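Local coordinates for protein cysteine synthase (Fusobacterium nucleatum subsp. nucleatum strain ATCC 25586, PDB 5XEM) that produces hydrogen sulfide in a pyridoxal 5'-phosphate-dependent beta-replacement and probably makes L-cysteine from O-acetyl-L-serine and hydrogen sulfide, at residues 11-17 with 47-51; 30-36 with 290-296. The contacts are given in a common frame with arbitrary orientation. Residue numbers count along the deposited sequence, not the author numbering.

Contact 1 (11-17 with 47-51); sequences IDLIGNT and DRIAL
A 3-10 turn at 11-13, closed by Ile14 N to Ile11 O (3.3 Å), runs into an extended Ile14 and then Gly15 at positive phi (84°), laying the loop along one side of the α-helical segment 47-51. CA atoms pair at 6.4 Å (Ile14 with Arg48) and 7.7 Å (Ile11 with Leu51). The apolar part is a small cluster: Ile14, an m,t rotamer pointing at the helix, puts CG2 4.0 Å from Arg48 CG and CD1 4.0 Å from Leu51 CD2, while Ile11 CG2 lies 3.5 Å from Leu51 CD1. The polar part belongs to Arg48, whose extended chain carries its guanidinium alongside Gly15-Thr17. Gly15 CA sits over one face, 3.6 Å from Arg48 NH1; Thr17 OG1, hydrogen-bonded to Glu37 OE2, is at the edge, 3.3 Å from Arg48 NH2. Glu37 and Glu163 form salt bridges with Arg48, and Asp47 turns its carboxylate to Gly42 N. In this fold-type II PLP enzyme, the loop before strand 19-21 thus packs on helix 46-60, which starts with Lys46, the predicted PLP-attachment lysine, unlinked here.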
# COMPACT_ATOMS: atom_id res chain seq x y z
N ILE A 11 -8.59 11.03 -1.68
CA ILE A 11 -9.08 11.46 -0.36
C ILE A 11 -10.22 10.61 0.13
O ILE A 11 -10.35 10.35 1.33
CB ILE A 11 -9.51 12.95 -0.36
CG1 ILE A 11 -8.29 13.82 -0.67
CG2 ILE A 11 -10.23 13.30 0.96
CD1 ILE A 11 -8.56 15.33 -0.78
N ASP A 12 -11.07 10.14 -0.79
CA ASP A 12 -12.20 9.32 -0.38
C ASP A 12 -11.82 7.91 0.08
O ASP A 12 -12.64 7.20 0.67
CB ASP A 12 -13.25 9.24 -1.51
CG ASP A 12 -13.77 10.61 -1.91
OD1 ASP A 12 -14.28 11.34 -1.05
OD2 ASP A 12 -13.61 10.97 -3.08
N LEU A 13 -10.59 7.48 -0.17
CA LEU A 13 -10.13 6.18 0.30
C LEU A 13 -9.58 6.17 1.74
O LEU A 13 -9.21 5.12 2.25
CB LEU A 13 -9.06 5.64 -0.64
CG LEU A 13 -9.40 5.65 -2.14
CD1 LEU A 13 -8.26 5.04 -2.95
CD2 LEU A 13 -10.73 4.98 -2.39
N ILE A 14 -9.49 7.34 2.36
CA ILE A 14 -8.95 7.49 3.70
C ILE A 14 -9.97 6.92 4.68
O ILE A 14 -11.18 7.19 4.58
CB ILE A 14 -8.62 8.97 4.04
CG1 ILE A 14 -7.50 9.47 3.11
CG2 ILE A 14 -8.19 9.14 5.51
CD1 ILE A 14 -7.23 10.98 3.18
N GLY A 15 -9.48 6.11 5.61
CA GLY A 15 -10.30 5.52 6.65
C GLY A 15 -10.99 4.26 6.21
O GLY A 15 -10.71 3.70 5.16
N ASN A 16 -11.90 3.78 7.05
CA ASN A 16 -12.55 2.50 6.83
C ASN A 16 -11.58 1.36 6.54
O ASN A 16 -11.70 0.60 5.58
CB ASN A 16 -13.62 2.65 5.77
CG ASN A 16 -14.73 3.55 6.25
OD1 ASN A 16 -15.40 3.24 7.23
ND2 ASN A 16 -14.85 4.71 5.66
N THR A 17 -10.57 1.28 7.39
CA THR A 17 -9.51 0.31 7.23
C THR A 17 -9.92 -1.01 7.85
O THR A 17 -10.71 -1.04 8.78
CB THR A 17 -8.22 0.78 7.92
OG1 THR A 17 -8.50 1.10 9.28
CG2 THR A 17 -7.68 2.05 7.19
N ASP A 47 -2.85 9.81 7.19
CA ASP A 47 -3.78 10.32 6.20
C ASP A 47 -5.03 10.91 6.92
O ASP A 47 -5.59 11.94 6.48
CB ASP A 47 -4.31 9.17 5.32
CG ASP A 47 -3.34 8.69 4.27
OD1 ASP A 47 -2.16 9.10 4.29
OD2 ASP A 47 -3.79 7.88 3.40
N ARG A 48 -5.49 10.25 7.98
CA ARG A 48 -6.69 10.71 8.71
C ARG A 48 -6.50 12.10 9.32
O ARG A 48 -7.40 12.96 9.22
CB ARG A 48 -7.11 9.76 9.83
CG ARG A 48 -7.53 8.38 9.40
CD ARG A 48 -7.71 7.49 10.61
NE ARG A 48 -7.97 6.10 10.29
CZ ARG A 48 -9.17 5.53 10.14
NH1 ARG A 48 -10.30 6.25 10.19
NH2 ARG A 48 -9.24 4.25 9.88
N ILE A 49 -5.34 12.32 9.93
CA ILE A 49 -5.05 13.61 10.58
C ILE A 49 -4.68 14.69 9.57
O ILE A 49 -5.05 15.86 9.76
CB ILE A 49 -4.04 13.52 11.77
CG1 ILE A 49 -2.56 13.43 11.37
CG2 ILE A 49 -4.47 12.41 12.73
CD1 ILE A 49 -1.61 13.75 12.54
N ALA A 50 -3.96 14.31 8.51
CA ALA A 50 -3.68 15.23 7.42
C ALA A 50 -4.99 15.79 6.85
O ALA A 50 -5.12 17.00 6.66
CB ALA A 50 -2.87 14.54 6.33
N LEU A 51 -5.93 14.90 6.58
CA LEU A 51 -7.21 15.30 6.03
C LEU A 51 -7.96 16.21 6.99
O LEU A 51 -8.42 17.28 6.60
CB LEU A 51 -8.08 14.10 5.72
CG LEU A 51 -9.42 14.41 5.04
CD1 LEU A 51 -9.20 15.17 3.73
CD2 LEU A 51 -10.20 13.13 4.83

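Contact 2 (30-36 with 290-296); sequences NEIYVKL and LKIVVLS
Two parallel strands, 31-36 and 291-296, run in one-to-one register, from Glu31 opposite Lys291 (CA to CA 5.0 Å) to Leu36 opposite Ser296 (CA to CA 5.2 Å). Their axes come within 4.6 Å and cross at -27°. Main-chain bonding starts with Glu31 N to Leu290 O (2.9 Å) and Ile292 N to Glu31 O (2.8 Å). It continues with Tyr33 N to Ile292 O (2.8 Å), Val294 N to Tyr33 O (2.9 Å), Lys35 N to Val294 O (2.8 Å) and Ser296 N to Lys35 O (2.9 Å). Glu31 (m,t) and Lys291 (m,t,t) converge at their ends in a 2.9 Å salt bridge, OE1 to NZ. Ile32 CG2 meets Val294 CG2 at 3.9 Å. Asn30 OD1 accepts Leu290 N at 2.9 Å and also Lys288 N, while its ND2 gives to Ser282 OG and Asn285 O. On the face of Ile32 and Val294, where helix 269-284 packs, Ser296 OG pairs with Thr271 OG1; on the other, against helix 151-167, Lys35 NZ reaches Thr17 and Glu163. This is the parallel pair next to the antiparallel edge strand 19-21 of a mixed sheet with helices on both faces, as in fold-type II PLP enzymes.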
# COMPACT_ATOMS: atom_id res chain seq x y z
N ASN A 30 -6.09 -15.29 24.03
CA ASN A 30 -6.90 -14.09 23.78
C ASN A 30 -6.93 -13.83 22.29
O ASN A 30 -6.07 -14.30 21.60
CB ASN A 30 -6.31 -12.90 24.51
CG ASN A 30 -6.28 -13.10 26.01
OD1 ASN A 30 -7.32 -13.35 26.63
ND2 ASN A 30 -5.09 -12.98 26.60
N GLU A 31 -7.93 -13.09 21.82
CA GLU A 31 -8.02 -12.77 20.39
C GLU A 31 -7.38 -11.40 20.13
O GLU A 31 -7.74 -10.40 20.78
CB GLU A 31 -9.47 -12.78 19.95
CG GLU A 31 -10.14 -14.12 20.15
CD GLU A 31 -11.55 -14.17 19.62
OE1 GLU A 31 -12.39 -13.34 20.04
OE2 GLU A 31 -11.83 -15.03 18.76
N ILE A 32 -6.41 -11.36 19.22
CA ILE A 32 -5.77 -10.10 18.83
C ILE A 32 -6.17 -9.76 17.39
O ILE A 32 -6.04 -10.59 16.50
CB ILE A 32 -4.24 -10.14 18.93
CG1 ILE A 32 -3.79 -10.53 20.34
CG2 ILE A 32 -3.66 -8.77 18.55
CD1 ILE A 32 -2.29 -10.52 20.57
N TYR A 33 -6.70 -8.56 17.22
CA TYR A 33 -7.09 -8.01 15.92
C TYR A 33 -6.18 -6.83 15.61
O TYR A 33 -5.96 -5.99 16.48
CB TYR A 33 -8.52 -7.49 15.98
CG TYR A 33 -9.54 -8.58 16.23
CD1 TYR A 33 -10.08 -9.31 15.18
CD2 TYR A 33 -9.96 -8.87 17.52
CE1 TYR A 33 -11.00 -10.31 15.41
CE2 TYR A 33 -10.89 -9.87 17.76
CZ TYR A 33 -11.40 -10.59 16.70
OH TYR A 33 -12.33 -11.58 16.93
N VAL A 34 -5.66 -6.76 14.39
CA VAL A 34 -4.78 -5.66 14.00
C VAL A 34 -5.57 -4.76 13.05
O VAL A 34 -6.15 -5.23 12.08
CB VAL A 34 -3.50 -6.19 13.34
CG1 VAL A 34 -2.59 -5.06 12.89
CG2 VAL A 34 -2.76 -7.13 14.30
N LYS A 35 -5.62 -3.48 13.37
CA LYS A 35 -6.29 -2.51 12.51
C LYS A 35 -5.22 -1.96 11.56
O LYS A 35 -4.25 -1.34 12.00
CB LYS A 35 -6.94 -1.41 13.31
CG LYS A 35 -7.78 -0.50 12.40
CD LYS A 35 -8.85 0.27 13.12
CE LYS A 35 -9.63 1.21 12.23
NZ LYS A 35 -10.49 0.52 11.22
N LEU A 36 -5.37 -2.27 10.28
CA LEU A 36 -4.30 -2.05 9.29
C LEU A 36 -4.39 -0.67 8.67
O LEU A 36 -5.00 -0.49 7.63
CB LEU A 36 -4.35 -3.11 8.21
CG LEU A 36 -4.10 -4.57 8.68
CD1 LEU A 36 -4.35 -5.55 7.51
CD2 LEU A 36 -2.70 -4.71 9.26
N LEU A 290 -9.91 -12.26 26.01
CA LEU A 290 -9.98 -10.82 25.78
C LEU A 290 -9.94 -10.51 24.28
O LEU A 290 -9.31 -11.22 23.51
CB LEU A 290 -8.81 -10.09 26.45
CG LEU A 290 -8.60 -10.30 27.95
CD1 LEU A 290 -7.25 -9.74 28.38
CD2 LEU A 290 -9.74 -9.68 28.74
N LYS A 291 -10.66 -9.48 23.88
CA LYS A 291 -10.60 -9.01 22.50
C LYS A 291 -9.69 -7.80 22.53
O LYS A 291 -10.00 -6.77 23.17
CB LYS A 291 -11.99 -8.66 21.99
CG LYS A 291 -12.87 -9.90 21.78
CD LYS A 291 -14.05 -9.59 20.88
CE LYS A 291 -15.07 -10.73 20.84
NZ LYS A 291 -14.80 -11.73 19.76
N ILE A 292 -8.53 -7.96 21.90
CA ILE A 292 -7.45 -6.98 22.00
C ILE A 292 -7.27 -6.38 20.61
O ILE A 292 -7.08 -7.13 19.65
CB ILE A 292 -6.12 -7.62 22.44
CG1 ILE A 292 -6.30 -8.37 23.78
CG2 ILE A 292 -5.02 -6.57 22.54
CD1 ILE A 292 -5.00 -8.92 24.35
N VAL A 293 -7.35 -5.06 20.51
CA VAL A 293 -7.12 -4.37 19.22
C VAL A 293 -5.79 -3.66 19.26
O VAL A 293 -5.49 -2.93 20.24
CB VAL A 293 -8.23 -3.37 18.88
CG1 VAL A 293 -7.91 -2.62 17.58
CG2 VAL A 293 -9.58 -4.09 18.74
N VAL A 294 -4.97 -3.90 18.23
CA VAL A 294 -3.68 -3.27 18.06
C VAL A 294 -3.79 -2.38 16.81
O VAL A 294 -4.21 -2.85 15.75
CB VAL A 294 -2.58 -4.33 17.84
CG1 VAL A 294 -1.26 -3.72 17.34
CG2 VAL A 294 -2.37 -5.09 19.15
N LEU A 295 -3.43 -1.11 16.94
CA LEU A 295 -3.38 -0.24 15.80
C LEU A 295 -2.04 -0.44 15.11
O LEU A 295 -1.02 -0.24 15.73
CB LEU A 295 -3.56 1.22 16.20
CG LEU A 295 -3.86 2.16 15.03
CD1 LEU A 295 -5.33 2.05 14.62
CD2 LEU A 295 -3.50 3.58 15.34
N SER A 296 -2.07 -0.86 13.85
CA SER A 296 -0.89 -0.88 12.97
C SER A 296 -0.84 0.45 12.24
O SER A 296 -1.64 0.68 11.32
CB SER A 296 -0.97 -2.01 11.94
OG SER A 296 0.05 -1.87 10.94

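How the contacts relate
Contact 2 is buried sheet core, joining strands from near the two ends of the chain, whereas contact 1 is only partly buried and sets a loop against a helix. Regular main-chain bonding dominates the former; in the latter, apolar contacts and a guanidinium do the work. Strand 31-36 leads on to helix 46-60, so one connection feeds both places. The centres lie about 20 Å apart, yet the two meet where Thr17 OG1 bonds with Lys35 NZ (2.8 Å). Glu163 forms salt bridges with both Arg48 and Lys35, tying helix 151-167 to each contact. Tyr33 and Leu36 of contact 2 pack on the second subunit; Leu13, within segment 11-17 but outside its contact with the helix, packs on Pro18 of that subunit.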